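Local coordinates for transcriptional regulator, IclR family (Alicyclobacillus acidocaldarius subsp. acidocaldarius, PDB 5TJJ), which probably binds DNA as a transcription factor of the IclR family, joining a helix-turn-helix domain to a C-terminal domain of the GAF clan, at residues A98-L107 / Y118-G126; V108-Y118 / F146-D154. All coordinates share one frame; numbering follows the deposited sequence.

Contact 1 (A98-L107 / Y118-G126)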
loop_
_atom_site.group_PDB
_atom_site.type_symbol
_atom_site.label_atom_id
_atom_site.label_comp_id
_atom_site.label_asym_id
_atom_site.label_seq_id
_atom_site.Cartn_x
_atom_site.Cartn_y
_atom_site.Cartn_z
ATOM N N ALA A 98 18.164 12.653 -12.025
ATOM C CA ALA A 98 18.643 13.111 -13.315
ATOM C C ALA A 98 18.696 14.651 -13.419
ATOM O O ALA A 98 19.681 15.201 -13.924
ATOM C CB ALA A 98 17.788 12.532 -14.421
ATOM N N ALA A 99 17.668 15.322 -12.898
ATOM C CA ALA A 99 17.605 16.778 -12.897
ATOM C C ALA A 99 18.666 17.400 -12.010
ATOM O O ALA A 99 19.277 18.357 -12.403
ATOM C CB ALA A 99 16.217 17.266 -12.486
ATOM N N HIS A 100 18.870 16.851 -10.816
ATOM C CA HIS A 100 19.850 17.380 -9.857
ATOM C C HIS A 100 21.285 17.057 -10.273
ATOM O O HIS A 100 22.152 17.898 -10.134
ATOM C CB HIS A 100 19.542 16.848 -8.459
ATOM C CG HIS A 100 20.375 17.457 -7.368
ATOM N ND1 HIS A 100 20.680 18.806 -7.310
ATOM C CD2 HIS A 100 20.951 16.898 -6.274
ATOM C CE1 HIS A 100 21.418 19.047 -6.239
ATOM N NE2 HIS A 100 21.594 17.905 -5.593
ATOM N N THR A 101 21.526 15.860 -10.824
ATOM C CA THR A 101 22.880 15.445 -11.271
ATOM C C THR A 101 23.300 15.826 -12.709
ATOM O O THR A 101 24.492 15.902 -12.985
ATOM C CB THR A 101 23.113 13.923 -11.104
ATOM O OG1 THR A 101 22.230 13.177 -11.939
ATOM C CG2 THR A 101 22.909 13.511 -9.671
ATOM N N GLY A 102 22.344 16.042 -13.618
ATOM C CA GLY A 102 22.641 16.110 -15.067
ATOM C C GLY A 102 23.141 14.776 -15.658
ATOM O O GLY A 102 23.829 14.765 -16.668
HETATM N N MSE A 103 22.793 13.654 -15.021
HETATM C CA MSE A 103 23.216 12.312 -15.441
HETATM C C MSE A 103 22.016 11.505 -15.794
HETATM O O MSE A 103 20.890 11.816 -15.385
HETATM C CB MSE A 103 23.960 11.592 -14.322
HETATM C CG MSE A 103 25.253 12.336 -14.005
HETATM SE SE MSE A 103 26.272 11.473 -12.549
HETATM C CE MSE A 103 27.770 12.752 -12.351
ATOM N N THR A 104 22.232 10.440 -16.559
ATOM C CA THR A 104 21.139 9.530 -16.879
ATOM C C THR A 104 20.979 8.615 -15.668
ATOM O O THR A 104 21.916 8.071 -15.181
ATOM C CB THR A 104 21.385 8.769 -18.188
ATOM O OG1 THR A 104 21.290 9.696 -19.271
ATOM C CG2 THR A 104 20.368 7.647 -18.383
ATOM N N ALA A 105 19.762 8.484 -15.187
ATOM C CA ALA A 105 19.473 7.696 -14.013
ATOM C C ALA A 105 18.715 6.438 -14.421
ATOM O O ALA A 105 17.909 6.454 -15.347
ATOM C CB ALA A 105 18.676 8.527 -13.016
ATOM N N VAL A 106 18.979 5.343 -13.729
ATOM C CA VAL A 106 18.534 4.043 -14.161
ATOM C C VAL A 106 18.076 3.203 -12.973
ATOM O O VAL A 106 18.698 3.204 -11.894
ATOM C CB VAL A 106 19.664 3.360 -14.936
ATOM C CG1 VAL A 106 19.367 1.886 -15.164
ATOM C CG2 VAL A 106 19.859 4.042 -16.277
ATOM N N LEU A 107 16.985 2.473 -13.184
ATOM C CA LEU A 107 16.429 1.596 -12.160
ATOM C C LEU A 107 16.722 0.126 -12.535
ATOM O O LEU A 107 16.216 -0.368 -13.543
ATOM C CB LEU A 107 14.923 1.863 -12.024
ATOM C CG LEU A 107 14.156 1.027 -11.021
ATOM C CD1 LEU A 107 14.722 1.212 -9.617
ATOM C CD2 LEU A 107 12.683 1.402 -11.074
ATOM N N TYR A 118 17.710 -3.675 -16.505
ATOM C CA TYR A 118 17.185 -2.309 -16.519
ATOM C C TYR A 118 15.660 -2.343 -16.702
ATOM O O TYR A 118 15.163 -2.935 -17.658
ATOM C CB TYR A 118 17.799 -1.500 -17.656
ATOM C CG TYR A 118 19.247 -1.092 -17.500
ATOM C CD1 TYR A 118 19.947 -1.281 -16.304
ATOM C CD2 TYR A 118 19.919 -0.478 -18.562
ATOM C CE1 TYR A 118 21.265 -0.888 -16.171
ATOM C CE2 TYR A 118 21.246 -0.065 -18.441
ATOM C CZ TYR A 118 21.921 -0.269 -17.232
ATOM O OH TYR A 118 23.255 0.118 -17.062
ATOM N N ILE A 119 14.930 -1.740 -15.769
ATOM C CA ILE A 119 13.463 -1.654 -15.857
ATOM C C ILE A 119 12.927 -0.229 -16.064
ATOM O O ILE A 119 11.751 -0.042 -16.250
ATOM C CB ILE A 119 12.783 -2.352 -14.665
ATOM C CG1 ILE A 119 13.164 -1.719 -13.340
ATOM C CG2 ILE A 119 13.162 -3.829 -14.614
ATOM C CD1 ILE A 119 12.188 -2.059 -12.215
ATOM N N GLY A 120 13.789 0.771 -16.074
ATOM C CA GLY A 120 13.359 2.142 -16.340
ATOM C C GLY A 120 14.566 3.055 -16.367
ATOM O O GLY A 120 15.587 2.709 -15.807
ATOM N N SER A 121 14.453 4.184 -17.061
ATOM C CA SER A 121 15.479 5.214 -17.071
ATOM C C SER A 121 14.855 6.587 -17.153
ATOM O O SER A 121 13.697 6.729 -17.464
ATOM C CB SER A 121 16.436 5.045 -18.259
ATOM O OG SER A 121 15.753 5.339 -19.462
ATOM N N ALA A 122 15.670 7.586 -16.855
ATOM C CA ALA A 122 15.299 8.980 -16.890
ATOM C C ALA A 122 16.520 9.777 -17.325
ATOM O O ALA A 122 17.542 9.825 -16.640
ATOM C CB ALA A 122 14.828 9.420 -15.542
ATOM N N GLU A 123 16.426 10.353 -18.512
ATOM C CA GLU A 123 17.470 11.174 -19.067
ATOM C C GLU A 123 17.329 12.524 -18.369
ATOM O O GLU A 123 16.226 12.873 -17.950
ATOM C CB GLU A 123 17.292 11.295 -20.584
ATOM C CG GLU A 123 17.407 9.959 -21.350
ATOM C CD GLU A 123 16.882 9.981 -22.810
ATOM O OE1 GLU A 123 16.172 10.932 -23.263
ATOM O OE2 GLU A 123 17.186 9.008 -23.543
ATOM N N PRO A 124 18.439 13.263 -18.190
ATOM C CA PRO A 124 18.331 14.619 -17.634
ATOM C C PRO A 124 17.603 15.605 -18.589
ATOM O O PRO A 124 17.606 15.414 -19.807
ATOM C CB PRO A 124 19.800 15.035 -17.391
ATOM C CG PRO A 124 20.585 14.237 -18.353
ATOM C CD PRO A 124 19.832 12.935 -18.556
ATOM N N PRO A 125 16.963 16.638 -18.021
ATOM C CA PRO A 125 16.128 17.542 -18.828
ATOM C C PRO A 125 16.934 18.441 -19.783
ATOM O O PRO A 125 18.136 18.640 -19.607
ATOM C CB PRO A 125 15.388 18.386 -17.773
ATOM C CG PRO A 125 16.289 18.380 -16.575
ATOM C CD PRO A 125 16.945 17.001 -16.593
ATOM N N GLY A 126 16.245 18.962 -20.790
ATOM C CA GLY A 126 16.835 19.851 -21.771
ATOM C C GLY A 126 17.121 19.092 -23.047
ATOM O O GLY A 126 16.847 17.896 -23.164
#
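The first torsions of Val106 and Tyr118 bring a methyl onto a ring: Val106 CG1 stands anti to the backbone N (chi1 168°), and Tyr118 CG lies anti to its carbonyl carbon, beside the N (chi1 -72°). The methyl lies over one face of the ring in a CH-pi contact, Val106 CG1 being 3.6 Å from the centroid of the Tyr118 ring and displaced toward the rim. The other methyl, CG2, faces Ser121 CB. Leu107, on the opposite face of the sheet from Val106, crosses the side chain of Ile119 at a slant, with Leu107 CD2 3.7 Å from Ile119 CD1; Leu91 and Leu94 of helix 86-101 also pack on Leu107.

The backbones of 104-107 and 118-122 run antiparallel and are joined by four hydrogen bonds. Ala105 and Ala122 bond reciprocally, with Ala105 N 3.0 Å from Ala122 O and Ala122 N 2.9 Å from Ala105 O. Further along, Leu107 N donates to Gly120 O, and Ile119 N returns a nearly straight bond to Leu107 O.

Beyond the strand, Pro124 packs against the end of helix 86-101 and the turn after it. Pro124 CB lies 3.5 Å from Ala98 O, its CG faces Gly102 O, and Pro124 CD is 3.6 Å from Thr104 OG1, a hydroxyl hydrogen-bonded to Ile131 O and to a bound glycerol. Thr101 OG1 accepts a bond from Met103 N, closing an ST turn where the helix gives way to the strand. Together these contacts form part of the antiparallel beta hairpin 104-110/115-122, with its preceding helix folded back on it, in the IclR C-terminal domain.

Contact 2 (V108-Y118 / F146-D154)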
loop_
_atom_site.group_PDB
_atom_site.type_symbol
_atom_site.label_atom_id
_atom_site.label_comp_id
_atom_site.label_asym_id
_atom_site.label_seq_id
_atom_site.Cartn_x
_atom_site.Cartn_y
_atom_site.Cartn_z
ATOM N N VAL A 108 17.513 -0.558 -11.701
ATOM C CA VAL A 108 17.976 -1.932 -11.967
ATOM C C VAL A 108 17.301 -2.945 -11.035
ATOM O O VAL A 108 17.214 -2.730 -9.831
ATOM C CB VAL A 108 19.488 -2.029 -11.771
ATOM C CG1 VAL A 108 20.006 -3.318 -12.356
ATOM C CG2 VAL A 108 20.175 -0.810 -12.388
ATOM N N LYS A 109 16.877 -4.074 -11.580
ATOM C CA LYS A 109 16.169 -5.076 -10.784
ATOM C C LYS A 109 16.853 -6.415 -10.881
ATOM O O LYS A 109 17.282 -6.816 -11.950
ATOM C CB LYS A 109 14.764 -5.218 -11.312
ATOM C CG LYS A 109 14.041 -6.445 -10.834
ATOM C CD LYS A 109 12.570 -6.286 -11.087
ATOM C CE LYS A 109 11.833 -7.551 -10.717
ATOM N NZ LYS A 109 10.391 -7.212 -10.677
ATOM N N ARG A 110 16.862 -7.141 -9.782
ATOM C CA ARG A 110 17.432 -8.465 -9.775
ATOM C C ARG A 110 16.502 -9.499 -10.421
ATOM O O ARG A 110 15.290 -9.452 -10.235
ATOM C CB ARG A 110 17.722 -8.891 -8.354
ATOM C CG ARG A 110 18.792 -9.955 -8.267
ATOM C CD ARG A 110 18.760 -10.672 -6.937
ATOM N NE ARG A 110 19.417 -9.906 -5.886
ATOM C CZ ARG A 110 20.654 -10.126 -5.423
ATOM N NH1 ARG A 110 21.110 -9.341 -4.443
ATOM N NH2 ARG A 110 21.444 -11.100 -5.924
ATOM N N LEU A 111 17.086 -10.412 -11.198
ATOM C CA LEU A 111 16.378 -11.600 -11.685
ATOM C C LEU A 111 16.968 -12.847 -11.063
ATOM O O LEU A 111 17.981 -12.796 -10.360
ATOM C CB LEU A 111 16.452 -11.704 -13.208
ATOM C CG LEU A 111 15.829 -10.544 -13.975
ATOM C CD1 LEU A 111 16.121 -10.689 -15.451
ATOM C CD2 LEU A 111 14.340 -10.451 -13.727
ATOM N N ARG A 112 16.317 -13.969 -11.322
ATOM C CA ARG A 112 16.900 -15.268 -11.040
ATOM C C ARG A 112 18.080 -15.549 -11.997
ATOM O O ARG A 112 18.218 -14.935 -13.050
ATOM C CB ARG A 112 15.832 -16.379 -11.100
ATOM C CG ARG A 112 14.723 -16.221 -10.058
ATOM C CD ARG A 112 13.621 -17.275 -10.170
ATOM N NE ARG A 112 13.707 -18.332 -9.145
ATOM C CZ ARG A 112 14.279 -19.543 -9.287
ATOM N NH1 ARG A 112 14.880 -19.905 -10.433
ATOM N NH2 ARG A 112 14.255 -20.401 -8.261
ATOM N N ASP A 113 18.947 -16.452 -11.571
ATOM C CA ASP A 113 20.048 -16.971 -12.351
ATOM C C ASP A 113 21.139 -15.932 -12.645
ATOM O O ASP A 113 21.652 -15.829 -13.757
ATOM C CB ASP A 113 19.500 -17.702 -13.592
ATOM C CG ASP A 113 18.650 -18.939 -13.208
ATOM O OD1 ASP A 113 18.501 -19.247 -11.984
ATOM O OD2 ASP A 113 18.144 -19.614 -14.136
ATOM N N ASP A 114 21.510 -15.209 -11.590
ATOM C CA ASP A 114 22.641 -14.274 -11.581
ATOM C C ASP A 114 22.563 -13.173 -12.648
ATOM O O ASP A 114 23.584 -12.729 -13.143
ATOM C CB ASP A 114 23.963 -15.042 -11.661
ATOM C CG ASP A 114 24.160 -16.019 -10.486
ATOM O OD1 ASP A 114 23.821 -15.685 -9.325
ATOM O OD2 ASP A 114 24.682 -17.130 -10.717
ATOM N N ARG A 115 21.350 -12.756 -12.995
ATOM C CA ARG A 115 21.153 -11.671 -13.937
ATOM C C ARG A 115 20.513 -10.493 -13.225
ATOM O O ARG A 115 19.827 -10.641 -12.201
ATOM C CB ARG A 115 20.237 -12.047 -15.123
ATOM C CG ARG A 115 20.539 -13.318 -15.896
ATOM C CD ARG A 115 21.840 -13.250 -16.667
ATOM N NE ARG A 115 21.715 -12.493 -17.919
ATOM C CZ ARG A 115 22.697 -12.339 -18.817
ATOM N NH1 ARG A 115 23.903 -12.901 -18.617
ATOM N NH2 ARG A 115 22.477 -11.617 -19.923
ATOM N N VAL A 116 20.710 -9.323 -13.820
ATOM C CA VAL A 116 19.981 -8.104 -13.463
ATOM C C VAL A 116 19.428 -7.504 -14.730
ATOM O O VAL A 116 19.948 -7.802 -15.812
ATOM C CB VAL A 116 20.868 -7.077 -12.733
ATOM C CG1 VAL A 116 21.349 -7.651 -11.400
ATOM C CG2 VAL A 116 22.055 -6.649 -13.550
ATOM N N ILE A 117 18.420 -6.639 -14.594
ATOM C CA ILE A 117 17.783 -6.004 -15.748
ATOM C C ILE A 117 17.444 -4.517 -15.503
ATOM O O ILE A 117 16.983 -4.139 -14.419
ATOM C CB ILE A 117 16.556 -6.825 -16.199
ATOM C CG1 ILE A 117 15.997 -6.332 -17.525
ATOM C CG2 ILE A 117 15.458 -6.821 -15.154
ATOM C CD1 ILE A 117 14.819 -7.158 -18.034
ATOM N N TYR A 118 17.710 -3.675 -16.505
ATOM C CA TYR A 118 17.185 -2.309 -16.519
ATOM C C TYR A 118 15.660 -2.343 -16.702
ATOM O O TYR A 118 15.163 -2.935 -17.658
ATOM C CB TYR A 118 17.799 -1.500 -17.656
ATOM C CG TYR A 118 19.247 -1.092 -17.500
ATOM C CD1 TYR A 118 19.947 -1.281 -16.304
ATOM C CD2 TYR A 118 19.919 -0.478 -18.562
ATOM C CE1 TYR A 118 21.265 -0.888 -16.171
ATOM C CE2 TYR A 118 21.246 -0.065 -18.441
ATOM C CZ TYR A 118 21.921 -0.269 -17.232
ATOM O OH TYR A 118 23.255 0.118 -17.062
ATOM N N PHE A 146 26.420 -1.233 -10.237
ATOM C CA PHE A 146 25.117 -1.762 -9.853
ATOM C C PHE A 146 25.137 -3.245 -9.474
ATOM O O PHE A 146 24.355 -3.652 -8.605
ATOM C CB PHE A 146 24.010 -1.455 -10.876
ATOM C CG PHE A 146 24.272 -1.959 -12.245
ATOM C CD1 PHE A 146 24.079 -3.295 -12.557
ATOM C CD2 PHE A 146 24.691 -1.086 -13.246
ATOM C CE1 PHE A 146 24.320 -3.762 -13.844
ATOM C CE2 PHE A 146 24.924 -1.549 -14.531
ATOM C CZ PHE A 146 24.726 -2.885 -14.831
ATOM N N GLY A 147 26.002 -4.031 -10.122
ATOM C CA GLY A 147 26.226 -5.412 -9.751
ATOM C C GLY A 147 26.701 -5.542 -8.304
ATOM O O GLY A 147 26.090 -6.233 -7.483
ATOM N N ARG A 148 27.775 -4.831 -7.987
ATOM C CA ARG A 148 28.300 -4.785 -6.629
ATOM C C ARG A 148 27.292 -4.346 -5.549
ATOM O O ARG A 148 27.429 -4.744 -4.382
ATOM C CB ARG A 148 29.490 -3.829 -6.579
ATOM C CG ARG A 148 30.711 -4.327 -7.314
ATOM C CD ARG A 148 31.968 -3.638 -6.813
ATOM N NE ARG A 148 32.191 -2.373 -7.492
ATOM C CZ ARG A 148 32.625 -2.248 -8.738
ATOM N NH1 ARG A 148 32.917 -3.318 -9.480
ATOM N NH2 ARG A 148 32.781 -1.037 -9.234
ATOM N N CYS A 149 26.322 -3.503 -5.907
ATOM C CA CYS A 149 25.302 -3.135 -4.939
ATOM C C CYS A 149 24.352 -4.260 -4.603
ATOM O O CYS A 149 23.856 -4.278 -3.496
ATOM C CB CYS A 149 24.487 -1.931 -5.371
ATOM S SG CYS A 149 25.389 -0.394 -5.262
ATOM N N PHE A 150 24.080 -5.171 -5.542
ATOM C CA PHE A 150 23.267 -6.368 -5.244
ATOM C C PHE A 150 24.119 -7.353 -4.440
ATOM O O PHE A 150 23.738 -7.745 -3.332
ATOM C CB PHE A 150 22.745 -7.050 -6.513
ATOM C CG PHE A 150 21.705 -6.263 -7.285
ATOM C CD1 PHE A 150 20.401 -6.194 -6.855
ATOM C CD2 PHE A 150 22.025 -5.656 -8.499
ATOM C CE1 PHE A 150 19.429 -5.504 -7.583
ATOM C CE2 PHE A 150 21.058 -4.966 -9.241
ATOM C CZ PHE A 150 19.761 -4.884 -8.777
ATOM N N LEU A 151 25.287 -7.699 -4.973
ATOM C CA LEU A 151 26.136 -8.738 -4.388
ATOM C C LEU A 151 26.656 -8.464 -2.986
ATOM O O LEU A 151 26.669 -9.351 -2.154
ATOM C CB LEU A 151 27.341 -9.015 -5.262
ATOM C CG LEU A 151 27.247 -10.128 -6.289
ATOM C CD1 LEU A 151 28.626 -10.307 -6.907
ATOM C CD2 LEU A 151 26.807 -11.429 -5.646
ATOM N N ALA A 152 27.073 -7.237 -2.724
ATOM C CA ALA A 152 27.660 -6.903 -1.449
ATOM C C ALA A 152 26.741 -7.232 -0.263
ATOM O O ALA A 152 27.218 -7.430 0.889
ATOM C CB ALA A 152 28.040 -5.431 -1.434
ATOM N N TYR A 153 25.438 -7.268 -0.528
ATOM C CA TYR A 153 24.446 -7.538 0.513
ATOM C C TYR A 153 23.888 -8.962 0.530
ATOM O O TYR A 153 23.011 -9.250 1.324
ATOM C CB TYR A 153 23.339 -6.493 0.447
ATOM C CG TYR A 153 23.852 -5.103 0.715
ATOM C CD1 TYR A 153 24.075 -4.663 2.011
ATOM C CD2 TYR A 153 24.160 -4.229 -0.340
ATOM C CE1 TYR A 153 24.572 -3.389 2.255
ATOM C CE2 TYR A 153 24.686 -2.955 -0.106
ATOM C CZ TYR A 153 24.875 -2.543 1.194
ATOM O OH TYR A 153 25.343 -1.289 1.459
ATOM N N ASP A 154 24.410 -9.867 -0.303
ATOM C CA ASP A 154 24.206 -11.295 -0.111
ATOM C C ASP A 154 25.189 -11.870 0.905
ATOM O O ASP A 154 26.213 -11.258 1.227
ATOM C CB ASP A 154 24.384 -12.037 -1.436
ATOM C CG ASP A 154 23.306 -11.713 -2.453
ATOM O OD1 ASP A 154 22.184 -11.347 -2.064
ATOM O OD2 ASP A 154 23.579 -11.821 -3.660
#
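Apolar packing brings Phe146 and Phe150, one helical turn apart, against Val108 and Val116 of the paired strands. The two methyls of Val116 divide between the rings: Val116 CG1 lies 3.5 Å from Phe150 CE2, and Val116 CG2 lies 3.7 Å from Phe146 CE1. Val108 CG1 also touches both rings, coming to 3.7 Å from Phe150 CE2.

The aromatic pair is an offset edge-to-face stack, in which Tyr118 turns its edge to the face of Phe146, the planes 67° apart.

Polar contacts gather at Arg110, whose chain bends at chi3 (-80°) and runs antiparallel to the Phe150 side chain, which brings one face of the guanidinium against Phe150 CB. NH1 makes a weak hydrogen bond to Phe150 O. Arg110 NH2 forms a salt bridge with Asp154 OD2 at 3.2 Å, using the syn lone pair of that oxygen, which lies 22° out of the guanidinium plane. A leucine in place of Arg110 would probably leave the Asp154 carboxylate without this cationic partner and Phe150 O without its weak bond.

Helix 144-151 thus lies across one face of the sheet, where Val221 of strand 218-227 also meets both phenylalanines, while Phe139 of strand 138-140 adjoins Phe146 and Tyr118.

Contacts 1 and 2 divide the hairpin of strands 104-110 and 115-122 between them, their centres about 19 Å apart. Tyr118 belongs to both, where the strand pairing of contact 1 gives way to the helix packing of contact 2. The two also touch directly, where Ile119 CG2 lies 3.9 Å from Lys109 CB. Contact 1 ties the hairpin to the end of helix 86-101, whereas contact 2 covers it with helix 144-151. The bound glycerol, probably from the crystallisation liquor, lies at contact 1, its nearest atom about 3 Å from the nearest side-chain atom of Thr104, and it also makes a weak hydrogen bond to Gly102 O.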